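Diaminopimelate decarboxylase (PDB 7JPJ) probably catalyses the pyridoxal 5'-phosphate-dependent decarboxylation of diaminopimelate, the step that yields lysine, and works as a dimer. Local coordinates at residues F84-R87 / R88-A92; K219-S222 / F223-V226; Q428-S431 / Q432-N436. One frame throughout, in Å; residues are numbered along the deposited sequence.

Contact 1 (F84-R87 / R88-A92); sequences FEVR and RAMDA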
ATOM      1  N   PHE A  84     -12.257  -8.357 -12.635  1.00 19.58           N
ATOM      2  CA  PHE A  84     -12.624  -6.953 -12.502  1.00 18.67           C
ATOM      3  C   PHE A  84     -11.925  -6.099 -13.551  1.00 18.37           C
ATOM      4  O   PHE A  84     -12.543  -5.209 -14.148  1.00 18.51           O
ATOM      5  CB  PHE A  84     -12.295  -6.464 -11.095  1.00 18.25           C
ATOM      6  CG  PHE A  84     -13.122  -7.110 -10.027  1.00 18.59           C
ATOM      7  CD1 PHE A  84     -14.361  -6.589  -9.685  1.00 18.93           C
ATOM      8  CD2 PHE A  84     -12.670  -8.246  -9.372  1.00 18.91           C
ATOM      9  CE1 PHE A  84     -15.131  -7.185  -8.705  1.00 19.30           C
ATOM     10  CE2 PHE A  84     -13.437  -8.846  -8.391  1.00 19.16           C
ATOM     11  CZ  PHE A  84     -14.669  -8.313  -8.059  1.00 19.35           C
ATOM     12  N   GLU A  85     -10.638  -6.358 -13.792  1.00 18.63           N
ATOM     13  CA  GLU A  85      -9.930  -5.642 -14.846  1.00 18.38           C
ATOM     14  C   GLU A  85     -10.508  -5.960 -16.219  1.00 19.02           C
ATOM     15  O   GLU A  85     -10.504  -5.101 -17.107  1.00 18.64           O
ATOM     16  CB  GLU A  85      -8.441  -5.980 -14.801  1.00 18.97           C
ATOM     17  CG  GLU A  85      -7.694  -5.321 -13.654  1.00 18.17           C
ATOM     18  CD  GLU A  85      -6.198  -5.570 -13.710  1.00 18.65           C
ATOM     19  OE1 GLU A  85      -5.759  -6.390 -14.546  1.00 20.04           O
ATOM     20  OE2 GLU A  85      -5.463  -4.944 -12.917  1.00 17.73           O
ATOM     21  N   VAL A  86     -11.008  -7.183 -16.412  1.00 18.33           N
ATOM     22  CA  VAL A  86     -11.664  -7.525 -17.671  1.00 18.83           C
ATOM     23  C   VAL A  86     -12.898  -6.657 -17.868  1.00 18.51           C
ATOM     24  O   VAL A  86     -13.078  -6.028 -18.917  1.00 18.69           O
ATOM     25  CB  VAL A  86     -12.022  -9.021 -17.708  1.00 19.66           C
ATOM     26  CG1 VAL A  86     -12.719  -9.365 -19.015  1.00 20.14           C
ATOM     27  CG2 VAL A  86     -10.783  -9.874 -17.516  1.00 20.71           C
ATOM     28  N   ARG A  87     -13.763  -6.602 -16.852  1.00 20.29           N
ATOM     29  CA  ARG A  87     -14.965  -5.780 -16.942  1.00 20.53           C
ATOM     30  C   ARG A  87     -14.628  -4.297 -16.989  1.00 20.08           C
ATOM     31  O   ARG A  87     -15.385  -3.508 -17.566  1.00 20.42           O
ATOM     32  CB  ARG A  87     -15.892  -6.079 -15.763  1.00 20.74           C
ATOM     33  CG  ARG A  87     -16.606  -7.422 -15.843  1.00 21.64           C
ATOM     34  CD  ARG A  87     -18.026  -7.326 -15.296  1.00 22.39           C
ATOM     35  NE  ARG A  87     -18.721  -8.611 -15.312  1.00 23.28           N
ATOM     36  CZ  ARG A  87     -19.528  -9.016 -16.292  1.00 24.20           C
ATOM     37  NH1 ARG A  87     -19.742  -8.237 -17.344  1.00 24.26           N
ATOM     38  NH2 ARG A  87     -20.121 -10.202 -16.219  1.00 24.86           N
ATOM     39  N   ARG A  88     -13.503  -3.898 -16.394  1.00 19.72           N
ATOM     40  CA  ARG A  88     -13.098  -2.497 -16.433  1.00 19.36           C
ATOM     41  C   ARG A  88     -12.635  -2.097 -17.830  1.00 19.42           C
ATOM     42  O   ARG A  88     -13.021  -1.042 -18.346  1.00 19.59           O
ATOM     43  CB  ARG A  88     -11.997  -2.249 -15.400  1.00 18.73           C
ATOM     44  CG  ARG A  88     -11.657  -0.788 -15.164  1.00 18.46           C
ATOM     45  CD  ARG A  88     -10.677  -0.640 -14.008  1.00 17.97           C
ATOM     46  NE  ARG A  88     -10.427   0.759 -13.670  1.00 17.85           N
ATOM     47  CZ  ARG A  88      -9.714   1.160 -12.622  1.00 17.56           C
ATOM     48  NH1 ARG A  88      -9.178   0.269 -11.800  1.00 17.31           N
ATOM     49  NH2 ARG A  88      -9.537   2.452 -12.394  1.00 17.59           N
ATOM     50  N   ALA A  89     -11.805  -2.936 -18.461  1.00 19.25           N
ATOM     51  CA  ALA A  89     -11.302  -2.620 -19.795  1.00 19.41           C
ATOM     52  C   ALA A  89     -12.426  -2.549 -20.813  1.00 20.07           C
ATOM     53  O   ALA A  89     -12.369  -1.741 -21.747  1.00 20.16           O
ATOM     54  CB  ALA A  89     -10.263  -3.653 -20.232  1.00 19.55           C
ATOM     55  N   MET A  90     -13.455  -3.382 -20.653  1.00 19.71           N
ATOM     56  CA  MET A  90     -14.571  -3.342 -21.586  1.00 20.39           C
ATOM     57  C   MET A  90     -15.390  -2.071 -21.416  1.00 20.48           C
ATOM     58  O   MET A  90     -16.046  -1.627 -22.364  1.00 21.04           O
ATOM     59  CB  MET A  90     -15.444  -4.583 -21.409  1.00 20.94           C
ATOM     60  CG  MET A  90     -14.816  -5.837 -21.989  1.00 21.14           C
ATOM     61  SD  MET A  90     -15.916  -7.259 -21.976  1.00 22.48           S
ATOM     62  CE  MET A  90     -16.317  -7.347 -20.230  1.00 22.04           C
ATOM     63  N   ASP A  91     -15.355  -1.464 -20.225  1.00 21.76           N
ATOM     64  CA  ASP A  91     -16.025  -0.184 -20.030  1.00 21.91           C
ATOM     65  C   ASP A  91     -15.323   0.937 -20.784  1.00 21.64           C
ATOM     66  O   ASP A  91     -15.975   1.896 -21.213  1.00 21.95           O
ATOM     67  CB  ASP A  91     -16.106   0.146 -18.541  1.00 21.49           C
ATOM     68  CG  ASP A  91     -17.322  -0.469 -17.876  1.00 22.08           C
ATOM     69  OD1 ASP A  91     -18.278  -0.820 -18.602  1.00 22.90           O
ATOM     70  OD2 ASP A  91     -17.325  -0.605 -16.630  1.00 21.86           O
ATOM     71  N   ALA A  92     -14.004   0.834 -20.962  1.00 20.36           N
ATOM     72  CA  ALA A  92     -13.228   1.836 -21.684  1.00 20.25           C
ATOM     73  C   ALA A  92     -13.285   1.660 -23.196  1.00 20.75           C
ATOM     74  O   ALA A  92     -12.623   2.416 -23.917  1.00 20.56           O
ATOM     75  CB  ALA A  92     -11.770   1.804 -21.220  1.00 19.60           C
TER
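Arg88 N donates to Phe84 O at 2.8 Å and Ala89 N to Glu85 O at 2.9 Å, consecutive i to i+4 bonds of one alpha-helix, followed by a longer bond from Met90 N to Val86 O and a weak one from Asp91 N to Arg87 O as the helix nears its end. Val86 and Met90, one turn apart, share the apolar flank. Met90 has CG anti to its carbonyl carbon (chi1 -75°) and bends at chi3, which folds CE back along the helix; the methyl comes to 4.3 Å from Val86 CG1 and 3.9 Å from Arg87 CA. A flexible thioether suits this place, since it can curl over the preceding turn while also touching Ile99 and Met116. Val86 itself packs on Leu101 and Leu113, and the small Ala89, whose CB lies 3.5 Å from Glu85 O, lets the helix sit close to Leu68 and Ile99.

The charged residues mostly serve partners beyond the helix. Arg88 runs extended, CG anti to the backbone N (chi1 -170°), and carries its guanidinium across to Glu437 and Ser406 of the second subunit. Arg87 pairs with Asp109 of its own chain. Glu85, fixed at OE1 by Ser81 N, touches Lys60, the lysine predicted to carry the cofactor; its OE2 stays 6.5 Å from Arg88 NH1, too far for a salt bridge.

With strands 77-80 and 99-101 the helix makes a beta-alpha-beta unit of the TIM-barrel-like pyridoxal-binding domain, its first turn beside the predicted cofactor lysine and the face carrying Phe84 and Arg88 at the dimer interface.

Contact 2 (K219-S222 / F223-V226); sequences KSLS and FCKV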
ATOM      1  N   LYS A 219      13.298 -22.069 -23.412  1.00 26.22           N
ATOM      2  CA  LYS A 219      12.703 -22.956 -22.417  1.00 26.76           C
ATOM      3  C   LYS A 219      11.180 -22.955 -22.510  1.00 25.92           C
ATOM      4  O   LYS A 219      10.546 -24.011 -22.414  1.00 26.06           O
ATOM      5  CB  LYS A 219      13.164 -22.554 -21.016  1.00 27.35           C
ATOM      6  CG  LYS A 219      12.540 -23.375 -19.903  1.00 27.76           C
ATOM      7  CD  LYS A 219      13.594 -23.836 -18.910  1.00 28.96           C
ATOM      8  CE  LYS A 219      13.187 -25.147 -18.252  1.00 28.99           C
ATOM      9  NZ  LYS A 219      14.081 -26.275 -18.651  1.00 31.80           N
ATOM     10  N   SER A 220      10.577 -21.781 -22.700  1.00 26.90           N
ATOM     11  CA  SER A 220       9.124 -21.708 -22.799  1.00 26.03           C
ATOM     12  C   SER A 220       8.614 -22.346 -24.084  1.00 25.30           C
ATOM     13  O   SER A 220       7.524 -22.932 -24.093  1.00 24.84           O
ATOM     14  CB  SER A 220       8.669 -20.254 -22.715  1.00 25.29           C
ATOM     15  OG  SER A 220       9.280 -19.610 -21.612  1.00 26.13           O
ATOM     16  N   LEU A 221       9.381 -22.241 -25.173  1.00 25.95           N
ATOM     17  CA  LEU A 221       8.958 -22.827 -26.441  1.00 25.23           C
ATOM     18  C   LEU A 221       8.929 -24.349 -26.380  1.00 25.92           C
ATOM     19  O   LEU A 221       8.180 -24.981 -27.133  1.00 25.47           O
ATOM     20  CB  LEU A 221       9.881 -22.362 -27.571  1.00 25.02           C
ATOM     21  CG  LEU A 221       9.695 -20.923 -28.071  1.00 23.96           C
ATOM     22  CD1 LEU A 221      10.893 -20.469 -28.885  1.00 24.17           C
ATOM     23  CD2 LEU A 221       8.418 -20.784 -28.885  1.00 22.69           C
ATOM     24  N   SER A 222       9.728 -24.955 -25.497  1.00 24.99           N
ATOM     25  CA  SER A 222       9.739 -26.412 -25.393  1.00 25.75           C
ATOM     26  C   SER A 222       8.401 -26.948 -24.906  1.00 25.48           C
ATOM     27  O   SER A 222       8.047 -28.095 -25.202  1.00 25.61           O
ATOM     28  CB  SER A 222      10.861 -26.871 -24.465  1.00 27.15           C
ATOM     29  OG  SER A 222      10.697 -26.343 -23.161  1.00 27.55           O
ATOM     30  N   PHE A 223       7.644 -26.139 -24.163  1.00 26.47           N
ATOM     31  CA  PHE A 223       6.302 -26.534 -23.760  1.00 26.10           C
ATOM     32  C   PHE A 223       5.296 -26.419 -24.897  1.00 25.01           C
ATOM     33  O   PHE A 223       4.225 -27.032 -24.822  1.00 24.80           O
ATOM     34  CB  PHE A 223       5.851 -25.696 -22.564  1.00 26.10           C
ATOM     35  CG  PHE A 223       6.697 -25.899 -21.342  1.00 27.38           C
ATOM     36  CD1 PHE A 223       6.627 -27.083 -20.628  1.00 28.07           C
ATOM     37  CD2 PHE A 223       7.573 -24.917 -20.915  1.00 27.75           C
ATOM     38  CE1 PHE A 223       7.407 -27.282 -19.513  1.00 28.95           C
ATOM     39  CE2 PHE A 223       8.357 -25.110 -19.797  1.00 28.86           C
ATOM     40  CZ  PHE A 223       8.272 -26.294 -19.095  1.00 29.48           C
ATOM     41  N   CYS A 224       5.613 -25.656 -25.947  1.00 26.68           N
ATOM     42  CA  CYS A 224       4.717 -25.562 -27.094  1.00 25.68           C
ATOM     43  C   CYS A 224       4.740 -26.816 -27.958  1.00 25.81           C
ATOM     44  O   CYS A 224       3.806 -27.030 -28.738  1.00 25.30           O
ATOM     45  CB  CYS A 224       5.065 -24.342 -27.945  1.00 24.80           C
ATOM     46  SG  CYS A 224       4.860 -22.760 -27.097  1.00 24.41           S
ATOM     47  N   LYS A 225       5.776 -27.644 -27.846  1.00 23.28           N
ATOM     48  CA  LYS A 225       5.802 -28.904 -28.575  1.00 24.68           C
ATOM     49  C   LYS A 225       5.074 -30.021 -27.839  1.00 24.99           C
ATOM     50  O   LYS A 225       4.864 -31.091 -28.421  1.00 26.15           O
ATOM     51  CB  LYS A 225       7.249 -29.324 -28.871  1.00 26.07           C
ATOM     52  CG  LYS A 225       7.929 -30.092 -27.754  1.00 26.75           C
ATOM     53  CD  LYS A 225       9.372 -30.426 -28.108  1.00 28.38           C
ATOM     54  CE  LYS A 225       9.454 -31.333 -29.327  1.00 29.91           C
ATOM     55  NZ  LYS A 225      10.867 -31.634 -29.697  1.00 31.74           N
ATOM     56  N   VAL A 226       4.681 -29.797 -26.584  1.00 25.44           N
ATOM     57  CA  VAL A 226       3.861 -30.776 -25.879  1.00 25.77           C
ATOM     58  C   VAL A 226       2.438 -30.766 -26.426  1.00 25.15           C
ATOM     59  O   VAL A 226       1.819 -31.821 -26.611  1.00 25.32           O
ATOM     60  CB  VAL A 226       3.893 -30.505 -24.363  1.00 26.27           C
ATOM     61  CG1 VAL A 226       2.819 -31.312 -23.643  1.00 26.42           C
ATOM     62  CG2 VAL A 226       5.274 -30.813 -23.803  1.00 27.13           C
TER
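Two i to i+3 bonds tie Phe223 and Cys224 to the turn before them: Phe223 N donates to Ser220 O at 3.2 Å, and Cys224 N to Leu221 O at 2.9 Å. In each the donor stands well above the carbonyl plane, 60° out of it for Ser220 O. Such pairing marks a tightening backbone: residues 223-226 keep helical backbone angles but lack the regular helical bonds.

Among the side-chain polar bonds, Ser222 OG turns back to donate to Lys219 O, in a bond modelled very short, whose exact length should not be pressed. Its chi1 of 60° sets the hydroxyl between the backbone N and the carbonyl carbon, within reach of the preceding turn; serine is short enough to do this without leaving the helix surface. The ammonium of Lys225 forms a salt bridge with Glu270, and Ser220 OG bonds to Val216 O, which satisfies a buried hydroxyl.

This stretch leads the chain from helix 210-222, on the outside of the TIM-barrel-like domain, toward strand 232-234.

The remaining contacts are apolar or involve the ring of Phe223. With CG beside its own backbone N, the ring reaches back along the helix: Phe223 CD2 lies 3.5 Å from Lys219 O, Ser220 O is at the edge, and Ser222 OG stands 4.1 Å above one face, offset toward the rim. Pro148 and His178 also pack on this ring. On another side, Leu221 CD2 meets Cys224 SG at 4.4 Å, and the two residues, compact and apolar enough for a buried site, rest together against Phe266 of helix 252-270.

Contact 3 (Q428-S431 / Q432-N436); sequences QTLS and QIYEN. With SO4 (sulfate ion), chain E.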
ATOM      1  N   GLN A 428     -11.012  13.041  -5.493  1.00 18.91           N
ATOM      2  CA  GLN A 428     -12.034  12.415  -4.667  1.00 19.33           C
ATOM      3  C   GLN A 428     -12.452  13.354  -3.541  1.00 19.33           C
ATOM      4  O   GLN A 428     -11.640  14.118  -3.012  1.00 20.02           O
ATOM      5  CB  GLN A 428     -11.500  11.100  -4.102  1.00 18.88           C
ATOM      6  CG  GLN A 428     -12.534  10.199  -3.467  1.00 19.17           C
ATOM      7  CD  GLN A 428     -11.904   8.947  -2.898  1.00 19.16           C
ATOM      8  OE1 GLN A 428     -10.755   8.966  -2.464  1.00 19.90           O
ATOM      9  NE2 GLN A 428     -12.648   7.848  -2.909  1.00 19.44           N
ATOM     10  N   THR A 429     -13.730  13.313  -3.184  1.00 20.28           N
ATOM     11  CA  THR A 429     -14.194  14.113  -2.064  1.00 20.56           C
ATOM     12  C   THR A 429     -14.086  13.311  -0.775  1.00 20.67           C
ATOM     13  O   THR A 429     -13.990  12.081  -0.784  1.00 20.62           O
ATOM     14  CB  THR A 429     -15.635  14.584  -2.268  1.00 20.97           C
ATOM     15  OG1 THR A 429     -16.533  13.492  -2.048  1.00 21.22           O
ATOM     16  CG2 THR A 429     -15.828  15.116  -3.675  1.00 20.94           C
ATOM     17  N   LEU A 430     -14.097  14.032   0.347  1.00 20.09           N
ATOM     18  CA  LEU A 430     -13.987  13.376   1.645  1.00 21.57           C
ATOM     19  C   LEU A 430     -15.133  12.401   1.872  1.00 21.58           C
ATOM     20  O   LEU A 430     -14.913  11.266   2.310  1.00 22.47           O
ATOM     21  CB  LEU A 430     -13.942  14.421   2.758  1.00 20.68           C
ATOM     22  CG  LEU A 430     -13.888  13.857   4.178  1.00 22.97           C
ATOM     23  CD1 LEU A 430     -12.573  13.131   4.414  1.00 20.72           C
ATOM     24  CD2 LEU A 430     -14.099  14.958   5.207  1.00 23.38           C
ATOM     25  N   SER A 431     -16.365  12.820   1.572  1.00 20.92           N
ATOM     26  CA  SER A 431     -17.518  11.963   1.822  1.00 21.33           C
ATOM     27  C   SER A 431     -17.484  10.695   0.972  1.00 21.14           C
ATOM     28  O   SER A 431     -18.055   9.673   1.368  1.00 21.75           O
ATOM     29  CB  SER A 431     -18.812  12.743   1.584  1.00 21.75           C
ATOM     30  OG  SER A 431     -19.332  12.499   0.287  1.00 24.44           O
ATOM     31  N   GLN A 432     -16.812  10.729  -0.183  1.00 20.72           N
ATOM     32  CA  GLN A 432     -16.686   9.527  -1.004  1.00 20.62           C
ATOM     33  C   GLN A 432     -15.818   8.458  -0.351  1.00 20.54           C
ATOM     34  O   GLN A 432     -15.936   7.281  -0.705  1.00 20.68           O
ATOM     35  CB  GLN A 432     -16.104   9.871  -2.373  1.00 20.25           C
ATOM     36  CG  GLN A 432     -17.095  10.453  -3.357  1.00 20.42           C
ATOM     37  CD  GLN A 432     -16.415  10.978  -4.602  1.00 20.09           C
ATOM     38  OE1 GLN A 432     -15.451  11.740  -4.517  1.00 19.79           O
ATOM     39  NE2 GLN A 432     -16.902  10.562  -5.767  1.00 20.22           N
ATOM     40  N   ILE A 433     -14.949   8.842   0.586  1.00 20.40           N
ATOM     41  CA  ILE A 433     -14.048   7.880   1.212  1.00 20.38           C
ATOM     42  C   ILE A 433     -14.824   6.897   2.084  1.00 20.91           C
ATOM     43  O   ILE A 433     -14.498   5.705   2.135  1.00 21.02           O
ATOM     44  CB  ILE A 433     -12.958   8.617   2.012  1.00 20.22           C
ATOM     45  CG1 ILE A 433     -12.205   9.598   1.110  1.00 19.76           C
ATOM     46  CG2 ILE A 433     -11.991   7.630   2.642  1.00 20.29           C
ATOM     47  CD1 ILE A 433     -11.111  10.366   1.817  1.00 19.67           C
ATOM     48  N   TYR A 434     -15.856   7.370   2.782  1.00 21.32           N
ATOM     49  CA  TYR A 434     -16.669   6.513   3.636  1.00 21.90           C
ATOM     50  C   TYR A 434     -18.122   6.484   3.171  1.00 22.28           C
ATOM     51  O   TYR A 434     -19.051   6.412   3.977  1.00 22.86           O
ATOM     52  CB  TYR A 434     -16.580   6.941   5.101  1.00 22.27           C
ATOM     53  CG  TYR A 434     -16.737   8.425   5.370  1.00 22.26           C
ATOM     54  CD1 TYR A 434     -17.990   8.988   5.575  1.00 22.67           C
ATOM     55  CD2 TYR A 434     -15.626   9.255   5.456  1.00 21.94           C
ATOM     56  CE1 TYR A 434     -18.135  10.340   5.834  1.00 22.76           C
ATOM     57  CE2 TYR A 434     -15.761  10.608   5.714  1.00 22.03           C
ATOM     58  CZ  TYR A 434     -17.017  11.144   5.903  1.00 22.44           C
ATOM     59  OH  TYR A 434     -17.153  12.490   6.162  1.00 22.62           O
ATOM     60  N   GLU A 435     -18.332   6.520   1.855  1.00 22.02           N
ATOM     61  CA  GLU A 435     -19.676   6.509   1.291  1.00 22.40           C
ATOM     62  C   GLU A 435     -20.343   5.139   1.340  1.00 22.92           C
ATOM     63  O   GLU A 435     -21.549   5.048   1.088  1.00 23.39           O
ATOM     64  CB  GLU A 435     -19.637   7.008  -0.157  1.00 22.06           C
ATOM     65  CG  GLU A 435     -19.053   6.005  -1.138  1.00 21.81           C
ATOM     66  CD  GLU A 435     -18.915   6.562  -2.541  1.00 21.53           C
ATOM     67  OE1 GLU A 435     -19.568   7.584  -2.849  1.00 21.59           O
ATOM     68  OE2 GLU A 435     -18.152   5.974  -3.335  1.00 21.33           O
ATOM     69  N   ASN A 436     -19.602   4.077   1.649  1.00 22.91           N
ATOM     70  CA  ASN A 436     -20.169   2.740   1.760  1.00 23.48           C
ATOM     71  C   ASN A 436     -20.321   2.286   3.207  1.00 23.98           C
ATOM     72  O   ASN A 436     -20.682   1.130   3.449  1.00 24.53           O
ATOM     73  CB  ASN A 436     -19.319   1.735   0.982  1.00 23.31           C
ATOM     74  CG  ASN A 436     -19.498   1.864  -0.514  1.00 23.10           C
ATOM     75  OD1 ASN A 436     -20.472   2.451  -0.985  1.00 23.19           O
ATOM     76  ND2 ASN A 436     -18.558   1.318  -1.274  1.00 22.89           N
TER
HETATM   77  S   SO4 E 503     -14.015  17.887   0.339  1.00 38.50           S
HETATM   78  O1  SO4 E 503     -13.576  19.168  -0.215  1.00 38.50           O
HETATM   79  O2  SO4 E 503     -13.516  16.803  -0.502  1.00 38.50           O
HETATM   80  O3  SO4 E 503     -13.488  17.730   1.696  1.00 38.50           O
HETATM   81  O4  SO4 E 503     -15.478  17.852   0.385  1.00 38.50           O
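A capping box starts the short, weakly bonded helix 430-433, with Thr429 at the N-cap and Gln432 as its reciprocal partner. Thr429 N points at Gln432 OE1 over 2.7 Å, almost perfectly straight (179°) and in the plane of the amide carbonyl. In return, Thr429 OG1 accepts a weak bond from Gln432 N at 3.3 Å, and the same hydroxyl donates to Gln432 OE1 from above the amide plane. The side chain of Gln432 extends beyond CG, which carries its carboxamide back past the threonine, and the two side chains cross at about a right angle. Threonine suits the cap because its hydroxyl is held next to the backbone, while glutamine is long enough to return to the N-cap amide.

Inside the turn, Ile433 N donates to Leu430 O at 3.0 Å. Leu430 CD1 touches Ile433 CD1 at 4.1 Å, and Leu430 CG lies 4.1 Å from Tyr434 CE2. Tyr434 has CG between the backbone N and the carbonyl carbon (chi1 47°), which turns the ring back over the preceding turn, with Ser431 CA over one face and the hydroxyl bonded to Asp91 of the second subunit. Gln428 OE1 is held by Asn403 and Glu409 N.

A sulfate ion, probably from the crystallisation liquor, accepts from Leu430 N through O2 at 3.0 Å. An anion bound at a first-turn amide is consistent with the partial positive charge of a helix N terminus, while the two donors of Thr429 at Gln432 OE1 would tend to hold the carboxamide's orientation, with NE2 bonded to Asn436 of the second subunit.

Overall arrangement
From the N terminus, the chain reaches contact 1 on helix 83-91, between strands 77-80 and 99-101, then contact 2 at the C-terminal part of helix 210-222, before strand 232-234, and finally contact 3 near the C terminus, after strand 421-423. Each closes only a local turn, and the three follow in series, neither nested nor crossed. Contacts 1 and 2 belong to the same pyridoxal-binding domain, their centres about 31 Å apart, whereas contacts 2 and 3 lie on opposite sides of the chain's centre. Contacts 1 and 3 do not touch within one chain, but across the dimer residues 84-92 of one subunit meet residues 430-434 of the other.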